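Local coordinates for protein 3-dehydroquinate dehydratase (Thermus thermophilus, PDB 2UYG) that catalyses the dehydration of 3-dehydroquinate to 3-dehydroshikimate on the way to chorismate, probably through an enolate intermediate, at residues A105-E108 with F109-H112; R111-V114 with T115-A118; S124-G127 with P128-K132. One frame throughout, in Å; residues are numbered along the deposited sequence.

Interaction 1 of 3, residues A105-E108 with F109-H112; sequences AREE and FRRH
The short 3-10 turn after strand 95-99 of this flavodoxin-like type II dehydroquinase carries R110, a predicted substrate-binding residue, and the contact of R106 and E107 with R110 helps to set the lie of its side chain. Two backbone bonds across it help to form the turn: R111 N gives its hydrogen to E108 O at 3.1 Å and 155°, while R110 N to E107 O is weak. A105 and R111 pack on P117 and S113 of one neighbouring subunit. The chain of R110 bends at chi3 (-139°), which turns NE toward E107. There E107 OE1 takes the hydrogen of R110 NE in a nearly straight salt bridge of 3.0 Å (166°); the acceptor lies in the guanidinium plane, yet it is itself approached from well above the carboxylate plane. Glutamate suits this place: its hydrogen bond uses NE, and the terminal nitrogens find partners elsewhere, NH2 in a salt bridge with D86 of a further subunit. The two guanidinium groups of R106 and R110 are nearly parallel and stacked, with centres 4.1 Å apart and R106 NH1 above the middle of R110. E107 probably eases the meeting of like charges, and R106 is held from elsewhere, by T101 and by Y21, the predicted proton acceptor. On the opposite face of the R110 guanidinium, F109 CZ stands 3.6 Å above the plane, toward its rim. The F109 ring, which also stacks on Y82 of that further subunit, completes the cluster with its atom CE2, 3.6 Å from CB of E107.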
loop_
_atom_site.group_PDB
_atom_site.type_symbol
_atom_site.label_atom_id
_atom_site.label_comp_id
_atom_site.label_asym_id
_atom_site.label_seq_id
_atom_site.Cartn_x
_atom_site.Cartn_y
_atom_site.Cartn_z
ATOM N N ALA A 105 2.770 -8.928 19.761
ATOM C CA ALA A 105 4.089 -9.539 19.824
ATOM C C ALA A 105 4.107 -10.876 19.098
ATOM O O ALA A 105 4.931 -11.725 19.416
ATOM C CB ALA A 105 4.488 -9.768 21.310
ATOM N N ARG A 106 3.168 -11.089 18.173
ATOM C CA ARG A 106 3.153 -12.288 17.337
ATOM C C ARG A 106 3.055 -11.893 15.850
ATOM O O ARG A 106 3.532 -10.839 15.505
ATOM C CB ARG A 106 1.983 -13.136 17.777
ATOM C CG ARG A 106 1.844 -13.318 19.307
ATOM C CD ARG A 106 0.639 -14.026 19.727
ATOM N NE ARG A 106 0.528 -15.358 19.111
ATOM C CZ ARG A 106 -0.519 -16.167 19.312
ATOM N NH1 ARG A 106 -0.582 -17.348 18.753
ATOM N NH2 ARG A 106 -1.513 -15.792 20.123
ATOM N N GLU A 107 2.388 -12.660 14.989
ATOM C CA GLU A 107 2.298 -12.326 13.574
ATOM C C GLU A 107 1.570 -10.993 13.319
ATOM O O GLU A 107 0.652 -10.590 14.055
ATOM C CB GLU A 107 1.604 -13.461 12.764
ATOM C CG GLU A 107 2.215 -14.847 12.941
ATOM C CD GLU A 107 1.531 -15.660 14.015
ATOM O OE1 GLU A 107 1.187 -15.107 15.057
ATOM O OE2 GLU A 107 1.301 -16.863 13.847
ATOM N N GLU A 108 1.933 -10.327 12.237
ATOM C CA GLU A 108 1.321 -9.084 11.911
ATOM C C GLU A 108 -0.174 -9.184 11.889
ATOM O O GLU A 108 -0.821 -8.222 12.269
ATOM C CB GLU A 108 1.759 -8.513 10.540
ATOM C CG GLU A 108 1.105 -7.144 10.220
ATOM C CD GLU A 108 1.619 -6.467 8.956
ATOM O OE1 GLU A 108 2.158 -7.160 8.034
ATOM O OE2 GLU A 108 1.446 -5.239 8.849
ATOM N N PHE A 109 -0.735 -10.249 11.320
ATOM C CA PHE A 109 -2.201 -10.266 11.130
ATOM C C PHE A 109 -2.994 -10.308 12.475
ATOM O O PHE A 109 -4.071 -9.887 12.504
ATOM C CB PHE A 109 -2.647 -11.423 10.225
ATOM C CG PHE A 109 -2.547 -12.763 10.873
ATOM C CD1 PHE A 109 -3.575 -13.251 11.656
ATOM C CD2 PHE A 109 -1.440 -13.562 10.671
ATOM C CE1 PHE A 109 -3.489 -14.510 12.230
ATOM C CE2 PHE A 109 -1.350 -14.773 11.237
ATOM C CZ PHE A 109 -2.389 -15.259 12.001
ATOM N N ARG A 110 -2.432 -10.885 13.536
ATOM C CA ARG A 110 -2.997 -10.815 14.871
ATOM C C ARG A 110 -3.134 -9.445 15.448
ATOM O O ARG A 110 -3.923 -9.241 16.395
ATOM C CB ARG A 110 -2.205 -11.642 15.818
ATOM C CG ARG A 110 -2.636 -13.056 15.693
ATOM C CD ARG A 110 -1.962 -13.976 16.624
ATOM N NE ARG A 110 -1.645 -15.207 15.925
ATOM C CZ ARG A 110 -2.461 -16.253 15.777
ATOM N NH1 ARG A 110 -2.019 -17.323 15.108
ATOM N NH2 ARG A 110 -3.691 -16.219 16.230
ATOM N N ARG A 111 -2.407 -8.472 14.874
ATOM C CA ARG A 111 -2.436 -7.127 15.409
ATOM C C ARG A 111 -3.727 -6.414 15.073
ATOM O O ARG A 111 -4.060 -5.387 15.705
ATOM C CB ARG A 111 -1.184 -6.306 15.030
ATOM C CG ARG A 111 0.093 -7.067 15.373
ATOM C CD ARG A 111 1.425 -6.329 15.322
ATOM N NE ARG A 111 1.393 -5.199 16.248
ATOM C CZ ARG A 111 2.292 -4.227 16.281
ATOM N NH1 ARG A 111 3.340 -4.245 15.447
ATOM N NH2 ARG A 111 2.156 -3.239 17.172
ATOM N N HIS A 112 -4.556 -6.938 14.186
ATOM C CA HIS A 112 -5.740 -6.146 13.876
ATOM C C HIS A 112 -7.004 -6.837 14.473
ATOM O O HIS A 112 -7.159 -8.025 14.346
ATOM C CB HIS A 112 -5.608 -5.748 12.352
ATOM C CG HIS A 112 -6.587 -6.357 11.391
ATOM N ND1 HIS A 112 -6.941 -7.704 11.385
ATOM C CD2 HIS A 112 -7.208 -5.799 10.303
ATOM C CE1 HIS A 112 -7.777 -7.930 10.377
ATOM N NE2 HIS A 112 -7.947 -6.798 9.700
#

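Interaction 2 of 3, residues R111-V114 with T115-A118; sequences RHSV and TAPA
From S113 the chain leaves an extended conformation, and V114 and T115, both with helix-like backbone angles, curl it into the 3-10 turn 116-118, so that the amides of T115 and A116 swing back toward the S113 side chain. This is an ST motif: S113 OG accepts the hydrogen of A116 N, three residues on, at 3.0 Å (134°) and weakly that of T115 N, two on; the latter, T115 N to S113 OG at 3.2 Å, is the bond that defines an ST turn. The serine torsion explains the reach: with chi1 at 163°, OG points away from the backbone N of S113 and lies beside its carbonyl carbon, on the side to which the chain turns. The methyl of A116 then rests against the serine, CB of A116 standing 3.4 Å from OG of S113; alanine suits the place because a methyl fits between S113 and H104 of a neighbouring subunit. The hydroxyls of S113 and T115 are each hydrogen-bonded to a different carboxylate oxygen of E97 on strand 95-99, which ties the turn to the sheet close to H99, the predicted proton donor. Replacing the serine by alanine would remove OG, and is likely to leave the A116 amide without this acceptor, the T115 amide without its weak one and E97 OE1 without this partner. Helix 82-89 lies against the turn, with Y82 touching V114 and L84 touching T115, and A116 O is hydrogen-bonded to ND2 of N102 of that neighbouring subunit. P117 has no N-H to offer and presents its ring instead: its CD sits 3.4 Å from S113 O and 3.7 Å from V114 O.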
loop_
_atom_site.group_PDB
_atom_site.type_symbol
_atom_site.label_atom_id
_atom_site.label_comp_id
_atom_site.label_asym_id
_atom_site.label_seq_id
_atom_site.Cartn_x
_atom_site.Cartn_y
_atom_site.Cartn_z
ATOM N N ARG A 111 -2.407 -8.472 14.874
ATOM C CA ARG A 111 -2.436 -7.127 15.409
ATOM C C ARG A 111 -3.727 -6.414 15.073
ATOM O O ARG A 111 -4.060 -5.387 15.705
ATOM C CB ARG A 111 -1.184 -6.306 15.030
ATOM C CG ARG A 111 0.093 -7.067 15.373
ATOM C CD ARG A 111 1.425 -6.329 15.322
ATOM N NE ARG A 111 1.393 -5.199 16.248
ATOM C CZ ARG A 111 2.292 -4.227 16.281
ATOM N NH1 ARG A 111 3.340 -4.245 15.447
ATOM N NH2 ARG A 111 2.156 -3.239 17.172
ATOM N N HIS A 112 -4.556 -6.938 14.186
ATOM C CA HIS A 112 -5.740 -6.146 13.876
ATOM C C HIS A 112 -7.004 -6.837 14.473
ATOM O O HIS A 112 -7.159 -8.025 14.346
ATOM C CB HIS A 112 -5.608 -5.748 12.352
ATOM C CG HIS A 112 -6.587 -6.357 11.391
ATOM N ND1 HIS A 112 -6.941 -7.704 11.385
ATOM C CD2 HIS A 112 -7.208 -5.799 10.303
ATOM C CE1 HIS A 112 -7.777 -7.930 10.377
ATOM N NE2 HIS A 112 -7.947 -6.798 9.700
ATOM N N SER A 113 -7.840 -6.153 15.261
ATOM C CA SER A 113 -9.011 -6.820 15.798
ATOM C C SER A 113 -10.219 -6.158 15.208
ATOM O O SER A 113 -10.480 -4.966 15.496
ATOM C CB SER A 113 -9.157 -6.759 17.284
ATOM O OG SER A 113 -10.556 -7.098 17.572
ATOM N N VAL A 114 -11.001 -6.921 14.432
ATOM C CA VAL A 114 -12.216 -6.380 13.907
ATOM C C VAL A 114 -13.349 -6.286 14.819
ATOM O O VAL A 114 -14.305 -5.599 14.465
ATOM C CB VAL A 114 -12.718 -7.060 12.633
ATOM C CG1 VAL A 114 -11.565 -7.319 11.644
ATOM C CG2 VAL A 114 -13.674 -8.264 12.866
ATOM N N THR A 115 -13.328 -6.989 15.931
ATOM C CA THR A 115 -14.397 -6.870 16.939
ATOM C C THR A 115 -14.176 -5.787 17.929
ATOM O O THR A 115 -15.143 -5.287 18.498
ATOM C CB THR A 115 -14.591 -8.125 17.762
ATOM O OG1 THR A 115 -13.316 -8.584 18.206
ATOM C CG2 THR A 115 -15.214 -9.253 16.914
ATOM N N ALA A 116 -12.910 -5.365 18.119
ATOM C CA ALA A 116 -12.604 -4.494 19.268
ATOM C C ALA A 116 -13.302 -3.129 19.204
ATOM O O ALA A 116 -13.663 -2.605 20.280
ATOM C CB ALA A 116 -11.017 -4.361 19.544
ATOM N N PRO A 117 -13.511 -2.541 18.010
ATOM C CA PRO A 117 -14.228 -1.262 17.917
ATOM C C PRO A 117 -15.577 -1.232 18.581
ATOM O O PRO A 117 -15.950 -0.121 18.967
ATOM C CB PRO A 117 -14.333 -0.988 16.395
ATOM C CG PRO A 117 -13.118 -1.709 15.830
ATOM C CD PRO A 117 -12.941 -2.924 16.708
ATOM N N ALA A 118 -16.276 -2.364 18.701
ATOM C CA ALA A 118 -17.579 -2.369 19.300
ATOM C C ALA A 118 -17.625 -2.806 20.749
ATOM O O ALA A 118 -18.677 -2.810 21.295
ATOM C CB ALA A 118 -18.514 -3.243 18.477
#

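Interaction 3 of 3, residues S124-G127 with P128-K132; sequences SGFG and PLSYK
F126 lays its CB over the start of helix 129-140, 3.6 Å from S130 N and 4.0 Å from CB of L129, while S130 OG sits at the edge of its ring, near the ring plane. CG of F126 lies anti to the carbonyl carbon (chi1 -49°), which carries the ring away from the helix to meet Y137 of a neighbouring subunit, so this phenylalanine serves both the turn and the interface. F126 to L129 form a type II' beta turn, whose bond from L129 N to F126 O is weak. G127 fills its second position with positive phi, where a CB would run into CD of P128. Proline suits the next place, since its ring fixes phi near the helical value and an N-H is not needed there. The stronger link is S130 N to G127 O, 2.9 Å and 158°. S130 OG also accepts a weak bond of 3.4 Å from F126 N and is hydrogen-bonded to the carbonyl of H99, the predicted proton donor. The OH of Y131, next along the helix, is hydrogen-bonded to N73, a predicted substrate-binding residue. Small and able to give and accept, the serine hydroxyl links the helix start, on which it sits, to the loop amide of F126 and the backbone carbonyl of H99, consistent with a role in holding that part of the active site in position.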
loop_
_atom_site.group_PDB
_atom_site.type_symbol
_atom_site.label_atom_id
_atom_site.label_comp_id
_atom_site.label_asym_id
_atom_site.label_seq_id
_atom_site.Cartn_x
_atom_site.Cartn_y
_atom_site.Cartn_z
ATOM N N SER A 124 -5.485 -7.740 26.965
ATOM C CA SER A 124 -4.719 -8.908 26.532
ATOM C C SER A 124 -3.235 -9.057 26.832
ATOM O O SER A 124 -2.533 -8.101 26.970
ATOM C CB SER A 124 -4.955 -9.068 25.036
ATOM O OG SER A 124 -4.287 -8.078 24.348
ATOM N N GLY A 125 -2.806 -10.324 26.973
ATOM C CA GLY A 125 -1.424 -10.684 27.280
ATOM C C GLY A 125 -1.203 -11.293 28.654
ATOM O O GLY A 125 -0.132 -11.688 28.972
ATOM N N PHE A 126 -2.224 -11.301 29.495
ATOM C CA PHE A 126 -2.097 -11.698 30.872
ATOM C C PHE A 126 -2.410 -13.145 31.087
ATOM O O PHE A 126 -2.645 -13.539 32.196
ATOM C CB PHE A 126 -3.000 -10.778 31.752
ATOM C CG PHE A 126 -2.806 -9.353 31.459
ATOM C CD1 PHE A 126 -3.714 -8.651 30.741
ATOM C CD2 PHE A 126 -1.657 -8.737 31.813
ATOM C CE1 PHE A 126 -3.496 -7.334 30.382
ATOM C CE2 PHE A 126 -1.429 -7.467 31.506
ATOM C CZ PHE A 126 -2.343 -6.733 30.727
ATOM N N GLY A 127 -2.464 -13.979 30.063
ATOM C CA GLY A 127 -2.969 -15.353 30.254
ATOM C C GLY A 127 -4.364 -15.435 30.875
ATOM O O GLY A 127 -5.256 -14.642 30.610
ATOM N N PRO A 128 -4.599 -16.430 31.716
ATOM C CA PRO A 128 -5.913 -16.587 32.320
ATOM C C PRO A 128 -6.413 -15.296 33.039
ATOM O O PRO A 128 -7.592 -14.914 33.137
ATOM C CB PRO A 128 -5.674 -17.707 33.325
ATOM C CG PRO A 128 -4.679 -18.499 32.742
ATOM C CD PRO A 128 -3.669 -17.527 32.079
ATOM N N LEU A 129 -5.443 -14.593 33.576
ATOM C CA LEU A 129 -5.728 -13.347 34.255
ATOM C C LEU A 129 -6.343 -12.276 33.369
ATOM O O LEU A 129 -6.866 -11.331 33.898
ATOM C CB LEU A 129 -4.407 -12.842 34.887
ATOM C CG LEU A 129 -3.981 -13.719 36.060
ATOM C CD1 LEU A 129 -2.556 -13.411 36.393
ATOM C CD2 LEU A 129 -4.868 -13.475 37.293
ATOM N N SER A 130 -6.269 -12.344 32.035
ATOM C CA SER A 130 -7.041 -11.374 31.210
ATOM C C SER A 130 -8.538 -11.527 31.500
ATOM O O SER A 130 -9.294 -10.538 31.385
ATOM C CB SER A 130 -6.885 -11.583 29.666
ATOM O OG SER A 130 -5.570 -11.557 29.249
ATOM N N TYR A 131 -8.967 -12.778 31.769
ATOM C CA TYR A 131 -10.387 -13.049 32.123
ATOM C C TYR A 131 -10.721 -12.463 33.451
ATOM O O TYR A 131 -11.758 -11.754 33.649
ATOM C CB TYR A 131 -10.756 -14.565 32.062
ATOM C CG TYR A 131 -10.715 -15.119 30.674
ATOM C CD1 TYR A 131 -9.466 -15.372 30.014
ATOM C CD2 TYR A 131 -11.903 -15.468 29.987
ATOM C CE1 TYR A 131 -9.418 -15.917 28.663
ATOM C CE2 TYR A 131 -11.847 -16.045 28.697
ATOM C CZ TYR A 131 -10.606 -16.243 28.045
ATOM O OH TYR A 131 -10.614 -16.800 26.810
ATOM N N LYS A 132 -9.811 -12.674 34.371
ATOM C CA LYS A 132 -9.933 -12.034 35.723
ATOM C C LYS A 132 -10.180 -10.586 35.674
ATOM O O LYS A 132 -11.129 -10.042 36.325
ATOM C CB LYS A 132 -8.646 -12.218 36.530
ATOM C CG LYS A 132 -8.892 -12.576 37.952
ATOM C CD LYS A 132 -8.656 -11.554 38.987
ATOM C CE LYS A 132 -7.649 -12.054 39.982
ATOM N NZ LYS A 132 -8.175 -11.949 41.290
#

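Followed from the N terminus, the contacts come in series after strand 95-99, and none nests in or crosses another. Interaction 1 closes the 3-10 turn within 105-112; its last two residues, R111 and H112, open interaction 2, which closes the next turn before strand 121-124 and ties it to strand 95-99 and helix 82-89. In interaction 3, about 17 Å from the other two between centres, the chain turns from strand 121-124, outermost in this chain but paired with one of a neighbouring subunit, into helix 129-140. All three touch one neighbouring subunit, distinct from the one that supplies D86 to interaction 1.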